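Local coordinates for protein L-serine ammonia-lyase (Rhizomucor miehei CAU432, PDB 5C3U) that belongs to the pyridoxal-phosphate-dependent enzymes of fold type II and binds pyridoxal-5'-phosphate in a pocket of its chain, at residues V20-L25 with F39-N44; A280-A285 with L310-S315. All coordinates share one frame; numbering follows the deposited sequence.

Interaction 1: V20-L25 with F39-N44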
loop_
_atom_site.group_PDB
_atom_site.type_symbol
_atom_site.label_atom_id
_atom_site.label_comp_id
_atom_site.label_asym_id
_atom_site.label_seq_id
_atom_site.Cartn_x
_atom_site.Cartn_y
_atom_site.Cartn_z
ATOM N N VAL A 20 -13.601 -5.109 -1.851
ATOM C CA VAL A 20 -14.221 -5.802 -2.981
ATOM C C VAL A 20 -13.162 -6.647 -3.637
ATOM O O VAL A 20 -11.971 -6.393 -3.456
ATOM C CB VAL A 20 -14.883 -4.820 -3.998
ATOM C CG1 VAL A 20 -15.983 -4.021 -3.322
ATOM C CG2 VAL A 20 -13.861 -3.897 -4.680
ATOM N N ALA A 21 -13.573 -7.677 -4.370
ATOM C CA ALA A 21 -12.626 -8.399 -5.210
ATOM C C ALA A 21 -12.241 -7.507 -6.393
ATOM O O ALA A 21 -13.076 -6.784 -6.954
ATOM C CB ALA A 21 -13.201 -9.734 -5.671
ATOM N N THR A 22 -10.961 -7.498 -6.729
ATOM C CA THR A 22 -10.470 -6.561 -7.733
ATOM C C THR A 22 -9.956 -7.321 -8.950
ATOM O O THR A 22 -9.549 -8.471 -8.820
ATOM C CB THR A 22 -9.312 -5.709 -7.186
ATOM O OG1 THR A 22 -8.307 -6.584 -6.672
ATOM C CG2 THR A 22 -9.781 -4.759 -6.092
ATOM N N PRO A 23 -9.954 -6.669 -10.128
ATOM C CA PRO A 23 -9.434 -7.312 -11.343
ATOM C C PRO A 23 -7.951 -7.669 -11.271
ATOM O O PRO A 23 -7.155 -6.943 -10.634
ATOM C CB PRO A 23 -9.616 -6.236 -12.415
ATOM C CG PRO A 23 -10.697 -5.366 -11.925
ATOM C CD PRO A 23 -10.589 -5.369 -10.424
ATOM N N LEU A 24 -7.598 -8.769 -11.936
ATOM C CA LEU A 24 -6.204 -9.092 -12.222
ATOM C C LEU A 24 -6.004 -8.929 -13.731
ATOM O O LEU A 24 -6.404 -9.795 -14.513
ATOM C CB LEU A 24 -5.840 -10.501 -11.748
ATOM C CG LEU A 24 -4.373 -10.923 -11.914
ATOM C CD1 LEU A 24 -3.450 -10.186 -10.951
ATOM C CD2 LEU A 24 -4.194 -12.422 -11.768
ATOM N N LEU A 25 -5.427 -7.800 -14.131
ATOM C CA LEU A 25 -5.283 -7.467 -15.551
ATOM C C LEU A 25 -3.979 -7.948 -16.164
ATOM O O LEU A 25 -2.910 -7.842 -15.568
ATOM C CB LEU A 25 -5.459 -5.962 -15.779
ATOM C CG LEU A 25 -6.784 -5.294 -15.376
ATOM C CD1 LEU A 25 -6.683 -3.791 -15.582
ATOM C CD2 LEU A 25 -7.999 -5.852 -16.116
ATOM N N PHE A 39 1.014 -9.677 -14.745
ATOM C CA PHE A 39 -0.357 -9.459 -14.314
ATOM C C PHE A 39 -0.382 -8.330 -13.292
ATOM O O PHE A 39 0.514 -8.226 -12.452
ATOM C CB PHE A 39 -0.932 -10.710 -13.677
ATOM C CG PHE A 39 -1.122 -11.843 -14.639
ATOM C CD1 PHE A 39 -0.130 -12.813 -14.793
ATOM C CD2 PHE A 39 -2.291 -11.937 -15.388
ATOM C CE1 PHE A 39 -0.315 -13.862 -15.687
ATOM C CE2 PHE A 39 -2.484 -12.988 -16.271
ATOM C CZ PHE A 39 -1.491 -13.945 -16.422
ATOM N N LEU A 40 -1.418 -7.511 -13.357
ATOM C CA LEU A 40 -1.531 -6.359 -12.478
ATOM C C LEU A 40 -2.762 -6.521 -11.598
ATOM O O LEU A 40 -3.883 -6.626 -12.108
ATOM C CB LEU A 40 -1.637 -5.081 -13.314
ATOM C CG LEU A 40 -0.536 -4.859 -14.354
ATOM C CD1 LEU A 40 -0.864 -3.635 -15.189
ATOM C CD2 LEU A 40 0.833 -4.739 -13.703
ATOM N N LYS A 41 -2.545 -6.566 -10.280
ATOM C CA LYS A 41 -3.644 -6.681 -9.311
ATOM C C LYS A 41 -4.125 -5.266 -8.958
ATOM O O LYS A 41 -3.397 -4.497 -8.332
ATOM C CB LYS A 41 -3.164 -7.457 -8.070
ATOM C CG LYS A 41 -4.231 -7.727 -7.020
ATOM C CD LYS A 41 -5.438 -8.457 -7.607
ATOM C CE LYS A 41 -6.286 -9.038 -6.480
ATOM N NZ LYS A 41 -7.568 -9.604 -7.007
ATOM N N MET A 42 -5.337 -4.909 -9.396
ATOM C CA MET A 42 -5.783 -3.512 -9.427
ATOM C C MET A 42 -6.520 -3.015 -8.168
ATOM O O MET A 42 -7.740 -2.844 -8.171
ATOM C CB MET A 42 -6.665 -3.257 -10.671
ATOM C CG MET A 42 -5.995 -3.652 -11.987
ATOM S SD MET A 42 -4.494 -2.695 -12.284
ATOM C CE MET A 42 -5.221 -1.072 -12.501
ATOM N N GLU A 43 -5.764 -2.723 -7.117
ATOM C CA GLU A 43 -6.344 -2.199 -5.865
ATOM C C GLU A 43 -6.885 -0.753 -5.908
ATOM O O GLU A 43 -7.540 -0.286 -4.951
ATOM C CB GLU A 43 -5.332 -2.410 -4.730
ATOM C CG GLU A 43 -4.962 -3.878 -4.554
ATOM C CD GLU A 43 -6.171 -4.734 -4.172
ATOM O OE1 GLU A 43 -6.790 -4.453 -3.124
ATOM O OE2 GLU A 43 -6.493 -5.688 -4.916
ATOM N N ASN A 44 -6.623 -0.033 -7.004
ATOM C CA ASN A 44 -7.186 1.308 -7.182
ATOM C C ASN A 44 -8.698 1.269 -7.332
ATOM O O ASN A 44 -9.364 2.296 -7.220
ATOM C CB ASN A 44 -6.544 2.023 -8.384
ATOM C CG ASN A 44 -6.627 1.203 -9.670
ATOM O OD1 ASN A 44 -6.428 -0.017 -9.662
ATOM N ND2 ASN A 44 -6.904 1.872 -10.784
#
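L24 and F39 meet on one flank of an antiparallel strand pair, where methyl CD1 of L24 lies 3.7 Å from CB of F39. The leucine carries CG anti to its backbone N (chi1 -176°), which brings CD1 over F39 CB and K41 CB, while CD2 only skirts the F39 side chain. L25 packs on the opposite face, its CD1 3.7 Å from CG of M42, and the two side chains cross at about a right angle. Helix 260-274 covers L40 and M42 on that face, whereas L24 leans on helix 150-166.

Beneath the side chains runs a short ladder. L25 and L40 form a hydrogen-bonded pair, with L25 N to L40 O at 2.8 Å and L40 N to L25 O at 2.7 Å. L24 opposite K41 is the non-hydrogen-bonded pair, and beyond it M42 N gives P23 O an almost straight bond of 3.0 Å.

Toward the polar end, K41 bends at its second torsion (56°) and reaches across to T22 on the neighbouring segment. Its NZ donates to T22 O at 2.9 Å from above the carbonyl plane, and weakly to T22 OG1; it also forms a salt bridge with E162 and a hydrogen bond with Q166, both of helix 150-166. T22 OG1 donates to E43 OE2 at 2.7 Å, on the syn side of the carboxylate but tilted from its plane. R54 pairs with the other oxygen, OE1. The lysine and arginine probably favour an ionised E43, and the hydroxyl sits between K41, held weakly, and E43 in a network that E162 and R54 complete.

Interaction 2: A280-A285 with L310-S315; sequences ASAGAA and LVTGGS. With PLP (pyridoxal-5'-phosphate), chain B.
S281 and T312 approach the nitrogen end of the pyridoxal-5'-phosphate ring from opposite sides of its plane. The CB methylene of S281 lies above the plane, just beyond the nitrogen edge, 3.6 Å from N1; its OG is turned the other way, to E279 OE1 and S234 N, which leaves carbon rather than oxygen toward the ring. From the other side comes T312, with CB 3.3 Å from N1 and CG2 farther along toward C6. The hydroxyl OG1 comes closer, 2.7 Å from N1, but from roughly 40° below the ring plane and not squarely at the edge. Around that edge, G313 O sits 3.8 Å from the methyl carbon C2A.

A hydroxyl side chain beside the pyridine nitrogen is a familiar feature of fold type II enzymes, in contrast to the aspartate of fold type I. Here it is supplied just past the C-terminal end of strand 306-311, where the chain turns into the glycine pair G313 and G314, while the start of helix 280-290 brings S281.

A282 joins the two elements: its methyl CB rests 3.5 Å from T312 OG1 and also touches T312 N and G313 N. The torsion that places OG1 between the backbone N and the carbonyl carbon (chi1 50°) sets it near both the A282 methyl and N1. One helical turn on, A285 CB lies over L310 O at 4.3 Å.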
loop_
_atom_site.group_PDB
_atom_site.type_symbol
_atom_site.label_atom_id
_atom_site.label_comp_id
_atom_site.label_asym_id
_atom_site.label_seq_id
_atom_site.Cartn_x
_atom_site.Cartn_y
_atom_site.Cartn_z
ATOM N N ALA A 280 2.882 7.382 -6.579
ATOM C CA ALA A 280 4.271 6.936 -6.716
ATOM C C ALA A 280 4.607 5.718 -5.866
ATOM O O ALA A 280 5.534 4.968 -6.219
ATOM C CB ALA A 280 5.230 8.084 -6.408
ATOM N N SER A 281 3.873 5.515 -4.750
ATOM C CA SER A 281 3.969 4.272 -3.982
ATOM C C SER A 281 3.757 3.014 -4.857
ATOM O O SER A 281 4.572 2.080 -4.863
ATOM C CB SER A 281 2.980 4.304 -2.804
ATOM O OG SER A 281 3.137 5.539 -2.090
ATOM N N ALA A 282 2.677 3.008 -5.633
ATOM C CA ALA A 282 2.400 1.902 -6.554
ATOM C C ALA A 282 3.370 1.963 -7.709
ATOM O O ALA A 282 3.784 0.929 -8.255
ATOM C CB ALA A 282 0.965 2.026 -7.076
ATOM N N GLY A 283 3.743 3.182 -8.087
ATOM C CA GLY A 283 4.691 3.399 -9.161
ATOM C C GLY A 283 6.023 2.706 -8.847
ATOM O O GLY A 283 6.671 2.196 -9.750
ATOM N N ALA A 284 6.418 2.691 -7.576
ATOM C CA ALA A 284 7.657 1.988 -7.179
ATOM C C ALA A 284 7.636 0.508 -7.597
ATOM O O ALA A 284 8.627 0.002 -8.118
ATOM C CB ALA A 284 7.925 2.131 -5.687
ATOM N N ALA A 285 6.518 -0.179 -7.366
ATOM C CA ALA A 285 6.418 -1.591 -7.744
ATOM C C ALA A 285 6.395 -1.775 -9.258
ATOM O O ALA A 285 7.079 -2.645 -9.785
ATOM C CB ALA A 285 5.203 -2.244 -7.110
ATOM N N LEU A 310 1.383 -5.814 -7.440
ATOM C CA LEU A 310 0.263 -5.272 -6.665
ATOM C C LEU A 310 0.175 -3.789 -6.902
ATOM O O LEU A 310 1.042 -3.026 -6.455
ATOM C CB LEU A 310 0.391 -5.584 -5.166
ATOM C CG LEU A 310 0.669 -7.027 -4.752
ATOM C CD1 LEU A 310 0.704 -7.123 -3.227
ATOM C CD2 LEU A 310 -0.357 -8.003 -5.328
ATOM N N VAL A 311 -0.862 -3.378 -7.632
ATOM C CA VAL A 311 -1.010 -1.990 -7.994
ATOM C C VAL A 311 -1.892 -1.359 -6.935
ATOM O O VAL A 311 -3.126 -1.444 -6.981
ATOM C CB VAL A 311 -1.597 -1.814 -9.405
ATOM C CG1 VAL A 311 -1.834 -0.321 -9.703
ATOM C CG2 VAL A 311 -0.651 -2.424 -10.431
ATOM N N THR A 312 -1.233 -0.747 -5.962
ATOM C CA THR A 312 -1.898 -0.412 -4.705
ATOM C C THR A 312 -2.857 0.772 -4.783
ATOM O O THR A 312 -3.694 0.936 -3.894
ATOM C CB THR A 312 -0.893 -0.273 -3.556
ATOM O OG1 THR A 312 0.175 0.606 -3.956
ATOM C CG2 THR A 312 -0.333 -1.644 -3.226
ATOM N N GLY A 313 -2.725 1.585 -5.834
ATOM C CA GLY A 313 -3.687 2.639 -6.120
ATOM C C GLY A 313 -3.237 3.900 -5.411
ATOM O O GLY A 313 -2.093 4.364 -5.602
ATOM N N GLY A 314 -4.121 4.442 -4.585
ATOM C CA GLY A 314 -3.801 5.616 -3.782
ATOM C C GLY A 314 -4.378 6.920 -4.311
ATOM O O GLY A 314 -4.527 7.109 -5.517
ATOM N N SER A 315 -4.666 7.839 -3.401
ATOM C CA SER A 315 -5.312 9.104 -3.787
ATOM C C SER A 315 -4.377 10.301 -3.736
ATOM O O SER A 315 -4.817 11.392 -4.071
ATOM C CB SER A 315 -6.556 9.389 -2.928
ATOM O OG SER A 315 -7.549 8.367 -3.079
HETATM N N1 PLP B . 0.874 1.681 -1.567
HETATM C C2 PLP B . -0.178 2.440 -1.212
HETATM C C2A PLP B . -0.878 3.345 -2.197
HETATM C C3 PLP B . -0.648 2.398 0.174
HETATM O O3 PLP B . -1.720 3.156 0.564
HETATM C C4 PLP B . 0.059 1.483 1.096
HETATM C C4A PLP B . -0.392 1.374 2.492
HETATM C C5 PLP B . 1.212 0.691 0.596
HETATM C C6 PLP B . 1.553 0.841 -0.752
HETATM C C5A PLP B . 2.000 -0.266 1.493
HETATM O O4P PLP B . 1.821 0.131 2.847
HETATM P P PLP B . 2.288 -0.650 4.188
HETATM O O1P PLP B . 1.216 -1.614 4.561
HETATM O O2P PLP B . 3.666 -1.289 3.940
HETATM O O3P PLP B . 2.390 0.525 5.095
#

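Overall arrangement
Two contacts on one mixed sheet show how chemistry follows position. Interaction 1 lies toward its margin, partly buried, and pairs the outermost strand 24-26 with strand 37-42 through a backbone ladder, leucine packing and a charged network. Interaction 2 is fully buried, nearer the middle of the chain, and sets helix 280-290 against the end of strand 306-311 with little more than small alanine surfaces, while T312 OG1 lies close beside the cofactor nitrogen. The strands 37-42 and 306-311 are neighbours, and K41 O to V311 N and E43 N to V311 O, each 2.9 Å, probably are hydrogen bonds that join the two contacts through the sheet.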